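Local coordinates for protein squalene synthase HpnC (Alicyclobacillus acidocaldarius subsp. acidocaldarius, PDB 4HD1) that probably joins isoprenyl diphosphates in the synthesis of squalene or related long-chain isoprenoids, at residues A[71-76]-A[112-117]. Sequence-based numbering, arbitrary orientation.
Sequences AYEEEL and ANRRDQ
A salt bridge between Glu73 and Arg114 helps tie helix 65-81 to helix 104-118 within the all-helical squalene/phytoene synthase fold. The NH2 of Arg114 donates to OE2 of Glu73 over 2.9 Å, in a nearly straight bond with an N-H...O angle of 166°. The two flat groups are far from coplanar, their planes standing 81° apart: the oxygen lies at the guanidinium edge, almost in its plane, whereas the nitrogen approaches from above the carboxylate plane. Arg114 NH1 stays 3.5 Å from Glu73 OE2, so this is a one-point grip rather than a paired, fork-like one. Long residues suit the gap between these helices. Glu73 reaches over with CG anti to its backbone nitrogen (chi1 -177°) and an extended chain beyond, and its side chain touches Leu107 and Ile110; Arg114 runs out extended from CG to NE, and its side chain touches Met66.

Each charge has further partners. Arg114 also meets Asp70 through NH2, a second bridge between the same two helices, and Glu111 through NH1, while OE1 of Glu73 pairs with Arg77. Were Arg114 an alanine, Glu73, Asp70 and Glu111 would probably lose the cation they share, Glu73 keeping just Arg77 among the partners described. The guanidinium is thus gripped by three carboxylates, an arrangement likely to restrict its rotation while its charge probably balances theirs.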
ATOM      1  N   ALA A  71      18.424  -9.936  -2.560  1.00 80.44           N
ATOM      2  CA  ALA A  71      19.012 -10.150  -1.241  1.00 79.47           C
ATOM      3  C   ALA A  71      17.970  -9.912  -0.154  1.00 78.01           C
ATOM      4  O   ALA A  71      17.953 -10.607   0.866  1.00 78.82           O
ATOM      5  CB  ALA A  71      20.219  -9.246  -1.037  1.00 75.82           C
ATOM      6  N   TYR A  72      17.097  -8.934  -0.385  1.00 74.51           N
ATOM      7  CA  TYR A  72      16.043  -8.593   0.567  1.00 66.96           C
ATOM      8  C   TYR A  72      15.001  -9.707   0.610  1.00 67.41           C
ATOM      9  O   TYR A  72      14.448 -10.016   1.670  1.00 69.17           O
ATOM     10  CB  TYR A  72      15.406  -7.259   0.189  1.00 63.23           C
ATOM     11  CG  TYR A  72      14.656  -6.573   1.308  1.00 61.62           C
ATOM     12  CD1 TYR A  72      15.333  -5.875   2.312  1.00 59.82           C
ATOM     13  CD2 TYR A  72      13.260  -6.599   1.349  1.00 61.19           C
ATOM     14  CE1 TYR A  72      14.639  -5.235   3.332  1.00 60.22           C
ATOM     15  CE2 TYR A  72      12.558  -5.963   2.363  1.00 60.58           C
ATOM     16  CZ  TYR A  72      13.249  -5.283   3.349  1.00 61.05           C
ATOM     17  OH  TYR A  72      12.535  -4.655   4.345  1.00 60.25           O
ATOM     18  N   GLU A  73      14.756 -10.316  -0.545  1.00 70.42           N
ATOM     19  CA  GLU A  73      13.871 -11.470  -0.650  1.00 76.75           C
ATOM     20  C   GLU A  73      14.480 -12.679   0.065  1.00 82.10           C
ATOM     21  O   GLU A  73      13.758 -13.458   0.695  1.00 85.69           O
ATOM     22  CB  GLU A  73      13.587 -11.784  -2.118  1.00 78.53           C
ATOM     23  CG  GLU A  73      12.610 -12.924  -2.347  1.00 84.32           C
ATOM     24  CD  GLU A  73      12.218 -13.070  -3.803  1.00 89.54           C
ATOM     25  OE1 GLU A  73      12.332 -14.194  -4.333  1.00 97.74           O
ATOM     26  OE2 GLU A  73      11.804 -12.063  -4.417  1.00 90.28           O
ATOM     27  N   GLU A  74      15.805 -12.813  -0.031  1.00 81.20           N
ATOM     28  CA  GLU A  74      16.553 -13.835   0.701  1.00 89.93           C
ATOM     29  C   GLU A  74      16.388 -13.711   2.213  1.00 83.29           C
ATOM     30  O   GLU A  74      16.164 -14.714   2.900  1.00 82.31           O
ATOM     31  CB  GLU A  74      18.041 -13.793   0.333  1.00 97.25           C
ATOM     32  CG  GLU A  74      18.379 -14.496  -0.970  1.00109.80           C
ATOM     33  CD  GLU A  74      17.823 -15.907  -1.033  1.00125.69           C
ATOM     34  OE1 GLU A  74      18.064 -16.693  -0.090  1.00121.12           O
ATOM     35  OE2 GLU A  74      17.139 -16.230  -2.026  1.00134.24           O
ATOM     36  N   GLU A  75      16.505 -12.483   2.719  1.00 78.81           N
ATOM     37  CA  GLU A  75      16.299 -12.188   4.138  1.00 81.91           C
ATOM     38  C   GLU A  75      14.876 -12.558   4.558  1.00 78.41           C
ATOM     39  O   GLU A  75      14.673 -13.200   5.591  1.00 79.31           O
ATOM     40  CB  GLU A  75      16.595 -10.709   4.430  1.00 89.70           C
ATOM     41  CG  GLU A  75      18.083 -10.362   4.412  1.00103.54           C
ATOM     42  CD  GLU A  75      18.378  -8.907   4.062  1.00114.34           C
ATOM     43  OE1 GLU A  75      17.802  -7.997   4.700  1.00122.29           O
ATOM     44  OE2 GLU A  75      19.209  -8.669   3.153  1.00119.71           O
ATOM     45  N   LEU A  76      13.902 -12.171   3.735  1.00 79.97           N
ATOM     46  CA  LEU A  76      12.498 -12.484   3.977  1.00 77.41           C
ATOM     47  C   LEU A  76      12.266 -13.989   4.092  1.00 79.02           C
ATOM     48  O   LEU A  76      11.613 -14.441   5.031  1.00 79.67           O
ATOM     49  CB  LEU A  76      11.616 -11.873   2.880  1.00 73.61           C
ATOM     50  CG  LEU A  76      10.081 -11.933   2.947  1.00 72.67           C
ATOM     51  CD1 LEU A  76       9.545 -13.238   2.372  1.00 69.58           C
ATOM     52  CD2 LEU A  76       9.528 -11.673   4.347  1.00 68.55           C
ATOM     53  N   ALA A 112       6.373  -5.541  -6.251  1.00 69.67           N
ATOM     54  CA  ALA A 112       5.820  -4.222  -6.582  1.00 67.11           C
ATOM     55  C   ALA A 112       6.912  -3.243  -7.001  1.00 69.02           C
ATOM     56  O   ALA A 112       6.734  -2.463  -7.935  1.00 70.19           O
ATOM     57  CB  ALA A 112       5.029  -3.658  -5.414  1.00 63.53           C
ATOM     58  N   ASN A 113       8.038  -3.298  -6.297  1.00 67.64           N
ATOM     59  CA  ASN A 113       9.207  -2.489  -6.610  1.00 73.45           C
ATOM     60  C   ASN A 113       9.774  -2.822  -8.004  1.00 72.78           C
ATOM     61  O   ASN A 113      10.133  -1.917  -8.760  1.00 73.71           O
ATOM     62  CB  ASN A 113      10.263  -2.667  -5.512  1.00 75.77           C
ATOM     63  CG  ASN A 113      11.428  -1.705  -5.646  1.00 80.28           C
ATOM     64  OD1 ASN A 113      12.208  -1.770  -6.599  1.00 79.72           O
ATOM     65  ND2 ASN A 113      11.567  -0.818  -4.669  1.00 82.88           N
ATOM     66  N   ARG A 114       9.830  -4.111  -8.345  1.00 71.16           N
ATOM     67  CA  ARG A 114      10.269  -4.541  -9.681  1.00 71.16           C
ATOM     68  C   ARG A 114       9.292  -4.087 -10.765  1.00 74.80           C
ATOM     69  O   ARG A 114       9.714  -3.747 -11.870  1.00 77.87           O
ATOM     70  CB  ARG A 114      10.447  -6.059  -9.759  1.00 70.27           C
ATOM     71  CG  ARG A 114      11.428  -6.641  -8.756  1.00 74.35           C
ATOM     72  CD  ARG A 114      11.653  -8.127  -9.000  1.00 77.36           C
ATOM     73  NE  ARG A 114      12.495  -8.731  -7.967  1.00 78.57           N
ATOM     74  CZ  ARG A 114      12.053  -9.549  -7.012  1.00 80.79           C
ATOM     75  NH1 ARG A 114      10.766  -9.885  -6.944  1.00 80.25           N
ATOM     76  NH2 ARG A 114      12.904 -10.040  -6.122  1.00 82.28           N
ATOM     77  N   ARG A 115       7.993  -4.086 -10.447  1.00 70.90           N
ATOM     78  CA  ARG A 115       6.959  -3.623 -11.381  1.00 73.95           C
ATOM     79  C   ARG A 115       7.114  -2.133 -11.654  1.00 75.66           C
ATOM     80  O   ARG A 115       6.964  -1.690 -12.790  1.00 76.42           O
ATOM     81  CB  ARG A 115       5.544  -3.901 -10.855  1.00 72.12           C
ATOM     82  CG  ARG A 115       5.318  -5.309 -10.336  1.00 73.37           C
ATOM     83  CD  ARG A 115       5.130  -6.315 -11.449  1.00 75.67           C
ATOM     84  NE  ARG A 115       3.716  -6.431 -11.788  1.00 80.51           N
ATOM     85  CZ  ARG A 115       3.116  -7.576 -12.086  1.00 78.33           C
ATOM     86  NH1 ARG A 115       3.800  -8.712 -12.080  1.00 81.44           N
ATOM     87  NH2 ARG A 115       1.830  -7.584 -12.379  1.00 81.08           N
ATOM     88  N   ASP A 116       7.422  -1.373 -10.605  1.00 75.43           N
ATOM     89  CA  ASP A 116       7.635   0.068 -10.719  1.00 77.85           C
ATOM     90  C   ASP A 116       8.881   0.393 -11.550  1.00 82.08           C
ATOM     91  O   ASP A 116       8.916   1.419 -12.220  1.00 90.56           O
ATOM     92  CB  ASP A 116       7.738   0.701  -9.329  1.00 80.01           C
ATOM     93  CG  ASP A 116       6.898   1.970  -9.185  1.00 80.56           C
ATOM     94  OD1 ASP A 116       5.765   2.035  -9.718  1.00 74.05           O
ATOM     95  OD2 ASP A 116       7.365   2.904  -8.504  1.00 87.87           O
ATOM     96  N   GLN A 117       9.891  -0.479 -11.510  1.00 82.25           N
ATOM     97  CA  GLN A 117      11.109  -0.306 -12.313  1.00 90.26           C
ATOM     98  C   GLN A 117      10.813  -0.367 -13.805  1.00 91.17           C
ATOM     99  O   GLN A 117      11.369   0.405 -14.588  1.00 93.71           O
ATOM    100  CB  GLN A 117      12.148  -1.385 -11.989  1.00 95.71           C
ATOM    101  CG  GLN A 117      12.980  -1.136 -10.741  1.00108.83           C
ATOM    102  CD  GLN A 117      13.778  -2.363 -10.315  1.00117.17           C
ATOM    103  OE1 GLN A 117      14.582  -2.900 -11.081  1.00121.97           O
ATOM    104  NE2 GLN A 117      13.559  -2.810  -9.082  1.00123.93           N
TER